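Local structure of annexin A8 (Homo sapiens, 1W3W) at residues I45-K50 against N317-L322; V115-I119 against T275-N279; L143-Q148 against L159-Q164. The protein binds calcium and acidic phospholipids as an annexin and acts as an anticoagulant, indirectly inhibiting the thromboplastin-specific complex of the blood coagulation cascade. Residues are numbered along the deposited sequence.

Overall arrangement
Following the chain from the N terminus, segment 45-50 in annexin repeat 1 comes first. Its partner, 317-322 in repeat 4, lies near the other end of the chain and closes contact 1, so this outermost loop spans most of the protein. Inside it, 115-119 of repeat 2 pairs with 275-279 of repeat 4 in contact 2, and nested again within that loop is contact 3, a short closure of 143-148 on 159-164 inside repeat 2. None of the loops cross. Contact 2 lies near the centre of the molecule and touches both others: L276 packs on L319 of contact 1, while I116 packs on L159 and I147, and I117 on L159, of contact 3. Contacts 1 and 3 fall on opposite sides of that centre.

Contact 1 of 3, residues I45-K50 against N317-L322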
loop_
_atom_site.group_PDB
_atom_site.type_symbol
_atom_site.label_atom_id
_atom_site.label_comp_id
_atom_site.label_asym_id
_atom_site.label_seq_id
_atom_site.Cartn_x
_atom_site.Cartn_y
_atom_site.Cartn_z
ATOM N N ILE A 45 -11.380 -20.320 1.475
ATOM C CA ILE A 45 -9.925 -20.117 1.415
ATOM C C ILE A 45 -9.331 -20.809 0.190
ATOM O O ILE A 45 -8.575 -20.209 -0.555
ATOM C CB ILE A 45 -9.242 -20.631 2.712
ATOM C CG1 ILE A 45 -9.653 -19.791 3.914
ATOM C CG2 ILE A 45 -7.691 -20.636 2.581
ATOM C CD1 ILE A 45 -9.207 -20.395 5.238
ATOM N N ASP A 46 -9.716 -22.058 -0.044
ATOM C CA ASP A 46 -9.120 -22.874 -1.100
ATOM C C ASP A 46 -9.407 -22.345 -2.484
ATOM O O ASP A 46 -8.615 -22.549 -3.372
ATOM C CB ASP A 46 -9.601 -24.323 -1.019
ATOM C CG ASP A 46 -8.985 -25.078 0.146
ATOM O OD1 ASP A 46 -8.109 -24.529 0.848
ATOM O OD2 ASP A 46 -9.337 -26.228 0.438
ATOM N N VAL A 47 -10.535 -21.666 -2.677
ATOM C CA VAL A 47 -10.827 -21.063 -3.970
ATOM C C VAL A 47 -10.200 -19.660 -4.068
ATOM O O VAL A 47 -9.406 -19.378 -4.975
ATOM C CB VAL A 47 -12.354 -20.992 -4.223
ATOM C CG1 VAL A 47 -12.670 -20.174 -5.470
ATOM C CG2 VAL A 47 -12.948 -22.395 -4.355
ATOM N N LEU A 48 -10.544 -18.773 -3.143
ATOM C CA LEU A 48 -10.219 -17.365 -3.337
ATOM C C LEU A 48 -8.744 -17.015 -3.164
ATOM O O LEU A 48 -8.276 -16.099 -3.836
ATOM C CB LEU A 48 -11.102 -16.476 -2.467
ATOM C CG LEU A 48 -12.579 -16.629 -2.825
ATOM C CD1 LEU A 48 -13.420 -15.801 -1.891
ATOM C CD2 LEU A 48 -12.834 -16.246 -4.286
ATOM N N THR A 49 -8.014 -17.707 -2.289
ATOM C CA THR A 49 -6.561 -17.461 -2.160
ATOM C C THR A 49 -5.694 -18.206 -3.160
ATOM O O THR A 49 -4.503 -17.940 -3.220
ATOM C CB THR A 49 -6.019 -17.782 -0.753
ATOM O OG1 THR A 49 -6.089 -19.198 -0.505
ATOM C CG2 THR A 49 -6.841 -17.109 0.323
ATOM N N LYS A 50 -6.260 -19.141 -3.919
ATOM C CA LYS A 50 -5.509 -19.874 -4.931
ATOM C C LYS A 50 -5.832 -19.450 -6.359
ATOM O O LYS A 50 -5.277 -20.007 -7.291
ATOM C CB LYS A 50 -5.741 -21.388 -4.780
ATOM C CG LYS A 50 -5.179 -21.988 -3.487
ATOM C CD LYS A 50 -3.668 -21.809 -3.396
ATOM C CE LYS A 50 -3.075 -22.369 -2.092
ATOM N NZ LYS A 50 -1.859 -21.583 -1.693
ATOM N N ASN A 317 -4.934 -18.757 8.430
ATOM C CA ASN A 317 -4.756 -19.765 7.404
ATOM C C ASN A 317 -4.926 -19.193 6.010
ATOM O O ASN A 317 -4.236 -19.606 5.086
ATOM C CB ASN A 317 -5.682 -20.948 7.642
ATOM C CG ASN A 317 -5.253 -21.778 8.843
ATOM O OD1 ASN A 317 -4.053 -21.900 9.141
ATOM N ND2 ASN A 317 -6.228 -22.335 9.552
ATOM N N ALA A 318 -5.818 -18.219 5.871
ATOM C CA ALA A 318 -5.990 -17.520 4.616
ATOM C C ALA A 318 -4.744 -16.686 4.295
ATOM O O ALA A 318 -4.298 -16.666 3.160
ATOM C CB ALA A 318 -7.231 -16.629 4.668
ATOM N N LEU A 319 -4.188 -15.987 5.279
ATOM C CA LEU A 319 -2.980 -15.185 5.039
ATOM C C LEU A 319 -1.829 -16.066 4.583
ATOM O O LEU A 319 -1.116 -15.726 3.632
ATOM C CB LEU A 319 -2.560 -14.403 6.276
ATOM C CG LEU A 319 -3.345 -13.134 6.606
ATOM C CD1 LEU A 319 -2.941 -12.630 7.951
ATOM C CD2 LEU A 319 -3.109 -12.064 5.565
ATOM N N LEU A 320 -1.659 -17.209 5.246
ATOM C CA LEU A 320 -0.567 -18.121 4.916
ATOM C C LEU A 320 -0.759 -18.747 3.542
ATOM O O LEU A 320 0.206 -18.970 2.844
ATOM C CB LEU A 320 -0.417 -19.207 6.006
ATOM C CG LEU A 320 0.049 -18.722 7.384
ATOM C CD1 LEU A 320 0.025 -19.873 8.421
ATOM C CD2 LEU A 320 1.454 -18.143 7.302
ATOM N N SER A 321 -2.004 -19.008 3.147
ATOM C CA SER A 321 -2.308 -19.550 1.819
ATOM C C SER A 321 -1.895 -18.553 0.734
ATOM O O SER A 321 -1.315 -18.934 -0.281
ATOM C CB SER A 321 -3.788 -19.907 1.717
ATOM O OG SER A 321 -4.097 -20.537 0.491
ATOM N N LEU A 322 -2.151 -17.266 0.984
ATOM C CA LEU A 322 -1.781 -16.188 0.065
ATOM C C LEU A 322 -0.279 -16.013 -0.046
ATOM O O LEU A 322 0.255 -15.864 -1.133
ATOM C CB LEU A 322 -2.359 -14.859 0.558
ATOM C CG LEU A 322 -3.751 -14.482 0.098
ATOM C CD1 LEU A 322 -4.170 -13.233 0.854
ATOM C CD2 LEU A 322 -3.787 -14.253 -1.413
#
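S321 OG donates to T49 OG1 at 2.6 Å, and T49 OG1 in turn donates to I45 O at 2.7 Å, a relay ending on a backbone carbonyl of helix 41-48. S321 also accepts from K50, which reaches over from the loop: K50 NZ bonds S321 O at 3.1 Å and, weakly, S321 OG at 3.3 Å. Around this the contact turns apolar. I45 CG1 lies 4.1 Å from A318 CB, I45 CG2 4.1 Å from S321 CB, and T49 CG2 4.1 Å from L322 CG. I45 CA is 5.7 Å from A318 CA and T49 CA 5.4 Å from L322 CA, a close approach consistent with the small side chains of A318 and S321. Repeats 1 and 4 form one of the two modules of the annexin core, and this contact is part of their interface, joining helix 41-48 and the turn after it to helix 313-323. Helix 81-91 packs against both sides through F83 on I45 and L86 on A318, helix 24-34 lies behind V47 and L48, and helix 273-283 meets L319 and L322.

Contact 2 of 3, residues V115-I119 against T275-N279; sequences VIIEI and TLIRN
Both segments, 115-119 and 275-279, are regular α-helix, with the i to i+4 bonds I119 N to V115 O and N279 N to T275 O, both 3.2 Å. They run in nearly the same direction: their axes cross at -24° and come no closer than 12.3 Å, a gap bridged by long side chains. The nearest CA pairs are V115 with T275 at 7.8 Å and E118 with N279 at 9.6 Å. V115 (chi1 t) sets CG1 over one face of the R278 guanidinium, while its CG2 is 3.7 Å from R278 NH1. E118 points across (chi1 t, chi2 t, chi3 -68°) and meets R278 (chi1 t, chi2 t, chi3 p) in a bidentate, nearly linear salt bridge: R278 NE to E118 OE2 at 2.6 Å and R278 NH2 to E118 OE1 at 3.0 Å. I119 CD1 lies 4.1 Å from R278 CD. E118 OE1 also pairs with R261 and R278 NH1 with E101, extending the buried E118-R278 pair into a network of four charged residues. Salt bridges between the second helices of repeats 2 and 4 are characteristic of the hydrophilic central channel of the annexin core, where the two halves of the molecule meet.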
loop_
_atom_site.group_PDB
_atom_site.type_symbol
_atom_site.label_atom_id
_atom_site.label_comp_id
_atom_site.label_asym_id
_atom_site.label_seq_id
_atom_site.Cartn_x
_atom_site.Cartn_y
_atom_site.Cartn_z
ATOM N N VAL A 115 -2.359 5.459 6.317
ATOM C CA VAL A 115 -2.876 4.745 5.156
ATOM C C VAL A 115 -2.673 5.594 3.914
ATOM O O VAL A 115 -2.206 5.109 2.884
ATOM C CB VAL A 115 -4.392 4.396 5.313
ATOM C CG1 VAL A 115 -4.954 3.807 4.024
ATOM C CG2 VAL A 115 -4.600 3.432 6.454
ATOM N N ILE A 116 -3.001 6.878 4.029
ATOM C CA ILE A 116 -2.917 7.801 2.905
ATOM C C ILE A 116 -1.471 8.008 2.455
ATOM O O ILE A 116 -1.187 7.990 1.265
ATOM C CB ILE A 116 -3.577 9.180 3.240
ATOM C CG1 ILE A 116 -5.028 8.988 3.713
ATOM C CG2 ILE A 116 -3.543 10.081 1.996
ATOM C CD1 ILE A 116 -5.692 10.262 4.310
ATOM N N ILE A 117 -0.565 8.176 3.417
ATOM C CA ILE A 117 0.869 8.325 3.135
ATOM C C ILE A 117 1.427 7.115 2.367
ATOM O O ILE A 117 2.114 7.261 1.352
ATOM C CB ILE A 117 1.642 8.509 4.476
ATOM C CG1 ILE A 117 1.364 9.905 5.055
ATOM C CG2 ILE A 117 3.140 8.277 4.294
ATOM C CD1 ILE A 117 1.641 10.053 6.544
ATOM N N GLU A 118 1.134 5.924 2.885
ATOM C CA GLU A 118 1.622 4.670 2.319
ATOM C C GLU A 118 1.225 4.543 0.867
ATOM O O GLU A 118 2.057 4.258 0.016
ATOM C CB GLU A 118 1.079 3.488 3.136
ATOM C CG GLU A 118 1.273 2.110 2.523
ATOM C CD GLU A 118 0.322 1.096 3.136
ATOM O OE1 GLU A 118 0.484 0.767 4.321
ATOM O OE2 GLU A 118 -0.590 0.634 2.432
ATOM N N ILE A 119 -0.050 4.735 0.580
ATOM C CA ILE A 119 -0.529 4.541 -0.774
ATOM C C ILE A 119 0.013 5.617 -1.714
ATOM O O ILE A 119 0.531 5.295 -2.798
ATOM C CB ILE A 119 -2.054 4.473 -0.822
ATOM C CG1 ILE A 119 -2.524 3.239 -0.052
ATOM C CG2 ILE A 119 -2.521 4.386 -2.263
ATOM C CD1 ILE A 119 -4.015 3.116 0.058
ATOM N N THR A 275 -3.222 -2.851 8.043
ATOM C CA THR A 275 -1.961 -2.692 7.331
ATOM C C THR A 275 -1.391 -4.001 6.807
ATOM O O THR A 275 -0.857 -4.056 5.695
ATOM C CB THR A 275 -0.947 -2.013 8.270
ATOM O OG1 THR A 275 -1.421 -0.705 8.563
ATOM C CG2 THR A 275 0.383 -1.770 7.592
ATOM N N LEU A 276 -1.497 -5.047 7.613
ATOM C CA LEU A 276 -1.114 -6.392 7.195
ATOM C C LEU A 276 -1.929 -6.853 5.980
ATOM O O LEU A 276 -1.382 -7.290 4.976
ATOM C CB LEU A 276 -1.311 -7.349 8.376
ATOM C CG LEU A 276 -0.891 -8.811 8.261
ATOM C CD1 LEU A 276 0.588 -8.966 7.950
ATOM C CD2 LEU A 276 -1.222 -9.493 9.581
ATOM N N ILE A 277 -3.246 -6.739 6.073
ATOM C CA ILE A 277 -4.136 -7.150 4.999
ATOM C C ILE A 277 -3.845 -6.382 3.719
ATOM O O ILE A 277 -3.647 -6.976 2.664
ATOM C CB ILE A 277 -5.608 -6.968 5.434
ATOM C CG1 ILE A 277 -5.984 -8.056 6.464
ATOM C CG2 ILE A 277 -6.534 -6.965 4.218
ATOM C CD1 ILE A 277 -7.271 -7.795 7.225
ATOM N N ARG A 278 -3.805 -5.057 3.814
ATOM C CA ARG A 278 -3.691 -4.201 2.640
ATOM C C ARG A 278 -2.406 -4.437 1.866
ATOM O O ARG A 278 -2.408 -4.503 0.636
ATOM C CB ARG A 278 -3.789 -2.727 3.051
ATOM C CG ARG A 278 -3.794 -1.745 1.888
ATOM C CD ARG A 278 -3.973 -0.283 2.320
ATOM N NE ARG A 278 -2.993 0.063 3.340
ATOM C CZ ARG A 278 -3.233 0.184 4.647
ATOM N NH1 ARG A 278 -4.432 0.007 5.156
ATOM N NH2 ARG A 278 -2.240 0.466 5.463
ATOM N N ASN A 279 -1.304 -4.574 2.582
ATOM C CA ASN A 279 -0.023 -4.764 1.933
ATOM C C ASN A 279 0.153 -6.140 1.329
ATOM O O ASN A 279 0.694 -6.258 0.228
ATOM C CB ASN A 279 1.099 -4.377 2.889
ATOM C CG ASN A 279 1.178 -2.888 3.060
ATOM O OD1 ASN A 279 0.672 -2.320 4.035
ATOM N ND2 ASN A 279 1.741 -2.234 2.077
#

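Contact 3 of 3, residues L143-Q148 against L159-Q164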
loop_
_atom_site.group_PDB
_atom_site.type_symbol
_atom_site.label_atom_id
_atom_site.label_comp_id
_atom_site.label_asym_id
_atom_site.label_seq_id
_atom_site.Cartn_x
_atom_site.Cartn_y
_atom_site.Cartn_z
ATOM N N LEU A 143 -10.413 12.755 -5.230
ATOM C CA LEU A 143 -9.513 12.328 -4.157
ATOM C C LEU A 143 -8.709 13.520 -3.652
ATOM O O LEU A 143 -8.566 13.728 -2.457
ATOM C CB LEU A 143 -8.578 11.206 -4.639
ATOM C CG LEU A 143 -7.510 10.724 -3.649
ATOM C CD1 LEU A 143 -8.144 10.301 -2.341
ATOM C CD2 LEU A 143 -6.667 9.596 -4.237
ATOM N N GLU A 144 -8.209 14.322 -4.581
ATOM C CA GLU A 144 -7.419 15.494 -4.239
ATOM C C GLU A 144 -8.219 16.504 -3.385
ATOM O O GLU A 144 -7.694 17.078 -2.435
ATOM C CB GLU A 144 -6.884 16.121 -5.533
ATOM C CG GLU A 144 -6.797 17.633 -5.546
ATOM C CD GLU A 144 -5.833 18.128 -6.599
ATOM O OE1 GLU A 144 -5.187 19.161 -6.344
ATOM O OE2 GLU A 144 -5.705 17.477 -7.659
ATOM N N GLU A 145 -9.495 16.693 -3.712
ATOM C CA GLU A 145 -10.361 17.608 -2.954
ATOM C C GLU A 145 -10.668 17.104 -1.552
ATOM O O GLU A 145 -10.733 17.892 -0.619
ATOM C CB GLU A 145 -11.678 17.845 -3.697
ATOM C CG GLU A 145 -11.581 18.958 -4.728
ATOM C CD GLU A 145 -12.904 19.251 -5.409
ATOM O OE1 GLU A 145 -13.966 19.117 -4.755
ATOM O OE2 GLU A 145 -12.874 19.617 -6.602
ATOM N N ASP A 146 -10.860 15.795 -1.406
ATOM C CA ASP A 146 -11.105 15.191 -0.095
ATOM C C ASP A 146 -9.875 15.299 0.791
ATOM O O ASP A 146 -9.997 15.619 1.971
ATOM C CB ASP A 146 -11.541 13.732 -0.220
ATOM C CG ASP A 146 -12.999 13.586 -0.621
ATOM O OD1 ASP A 146 -13.715 14.610 -0.683
ATOM O OD2 ASP A 146 -13.527 12.495 -0.894
ATOM N N ILE A 147 -8.693 15.057 0.219
ATOM C CA ILE A 147 -7.451 15.189 0.974
ATOM C C ILE A 147 -7.240 16.650 1.410
ATOM O O ILE A 147 -6.880 16.903 2.557
ATOM C CB ILE A 147 -6.235 14.631 0.176
ATOM C CG1 ILE A 147 -6.239 13.102 0.243
ATOM C CG2 ILE A 147 -4.900 15.197 0.724
ATOM C CD1 ILE A 147 -5.342 12.439 -0.756
ATOM N N GLN A 148 -7.495 17.592 0.503
ATOM C CA GLN A 148 -7.411 19.028 0.804
ATOM C C GLN A 148 -8.284 19.433 1.988
ATOM O O GLN A 148 -7.873 20.240 2.815
ATOM C CB GLN A 148 -7.835 19.868 -0.403
ATOM C CG GLN A 148 -6.725 20.170 -1.391
ATOM C CD GLN A 148 -7.225 20.903 -2.632
ATOM O OE1 GLN A 148 -8.296 21.558 -2.563
ATOM N NE2 GLN A 148 -6.543 20.825 -3.679
ATOM N N LEU A 159 1.038 15.611 0.372
ATOM C CA LEU A 159 0.093 14.624 -0.139
ATOM C C LEU A 159 -0.521 15.089 -1.452
ATOM O O LEU A 159 -0.583 14.332 -2.421
ATOM C CB LEU A 159 -0.991 14.324 0.895
ATOM C CG LEU A 159 -0.504 13.651 2.183
ATOM C CD1 LEU A 159 -1.639 13.457 3.137
ATOM C CD2 LEU A 159 0.199 12.320 1.911
ATOM N N VAL A 160 -0.956 16.344 -1.490
ATOM C CA VAL A 160 -1.478 16.931 -2.714
ATOM C C VAL A 160 -0.430 16.946 -3.838
ATOM O O VAL A 160 -0.744 16.672 -4.997
ATOM C CB VAL A 160 -2.038 18.361 -2.433
ATOM C CG1 VAL A 160 -2.025 19.227 -3.681
ATOM C CG2 VAL A 160 -3.442 18.242 -1.880
ATOM N N CYS A 161 0.810 17.245 -3.491
ATOM C CA CYS A 161 1.899 17.232 -4.464
ATOM C C CYS A 161 2.138 15.839 -5.046
ATOM O O CYS A 161 2.375 15.710 -6.240
ATOM C CB CYS A 161 3.180 17.764 -3.833
ATOM S SG CYS A 161 4.534 17.951 -5.020
ATOM N N LEU A 162 2.051 14.798 -4.221
ATOM C CA LEU A 162 2.250 13.425 -4.703
ATOM C C LEU A 162 1.199 13.023 -5.743
ATOM O O LEU A 162 1.475 12.207 -6.625
ATOM C CB LEU A 162 2.274 12.429 -3.537
ATOM C CG LEU A 162 3.528 12.508 -2.656
ATOM C CD1 LEU A 162 3.381 11.654 -1.410
ATOM C CD2 LEU A 162 4.762 12.108 -3.413
ATOM N N LEU A 163 0.002 13.601 -5.640
ATOM C CA LEU A 163 -1.078 13.368 -6.598
ATOM C C LEU A 163 -0.975 14.237 -7.839
ATOM O O LEU A 163 -1.449 13.852 -8.907
ATOM C CB LEU A 163 -2.431 13.696 -5.969
ATOM C CG LEU A 163 -2.995 12.830 -4.859
ATOM C CD1 LEU A 163 -4.272 13.491 -4.333
ATOM C CD2 LEU A 163 -3.263 11.409 -5.366
ATOM N N GLN A 164 -0.409 15.429 -7.671
ATOM C CA GLN A 164 -0.458 16.494 -8.676
ATOM C C GLN A 164 0.695 16.269 -9.618
ATOM O O GLN A 164 1.728 16.941 -9.524
ATOM C CB GLN A 164 -0.350 17.879 -8.013
ATOM C CG GLN A 164 -1.657 18.372 -7.386
ATOM C CD GLN A 164 -2.469 19.240 -8.329
ATOM O OE1 GLN A 164 -2.426 19.044 -9.543
ATOM N NE2 GLN A 164 -3.205 20.204 -7.776
#
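This is antiparallel helix packing within annexin repeat 2, between its last two helices, 143-150 and 153-163, which follow one another after a very short turn. The segment axes run at 171° to each other and come within 10.1 Å, and about 360 Å² is buried between the two segments. The seam is built mostly from aliphatic side chains. L163 is central: its CD1 sits 3.9 Å from I147 CD1 and 3.7 Å from E144 CA, and its CD2 is 4.0 Å from L143 CD2. One turn earlier along the same helix, L159 CB meets I147 CG2 at 4.0 Å, and V160 CG2 lies 4.3 Å from I147 CG2 and 3.8 Å from Q148 CG, so I147 is wedged among L159, V160 and L163. Toward the surface, E144 OE1 comes within 2.7 Å of Q164 NE2, but the angle is too poor for a hydrogen bond. On the inner side, I147 and L159 pack on I116, and I147 and L163 on L120, all from helix 113-122, while M132 of helix 125-139 touches L143 and L163. On another face of helix 153-163, C161 forms a disulfide with C206 of repeat 3. In an annexin repeat the first, second, fourth and fifth helices form a four-helix bundle and the third runs roughly across it; this contact pairs the fourth with the fifth, helices D and E.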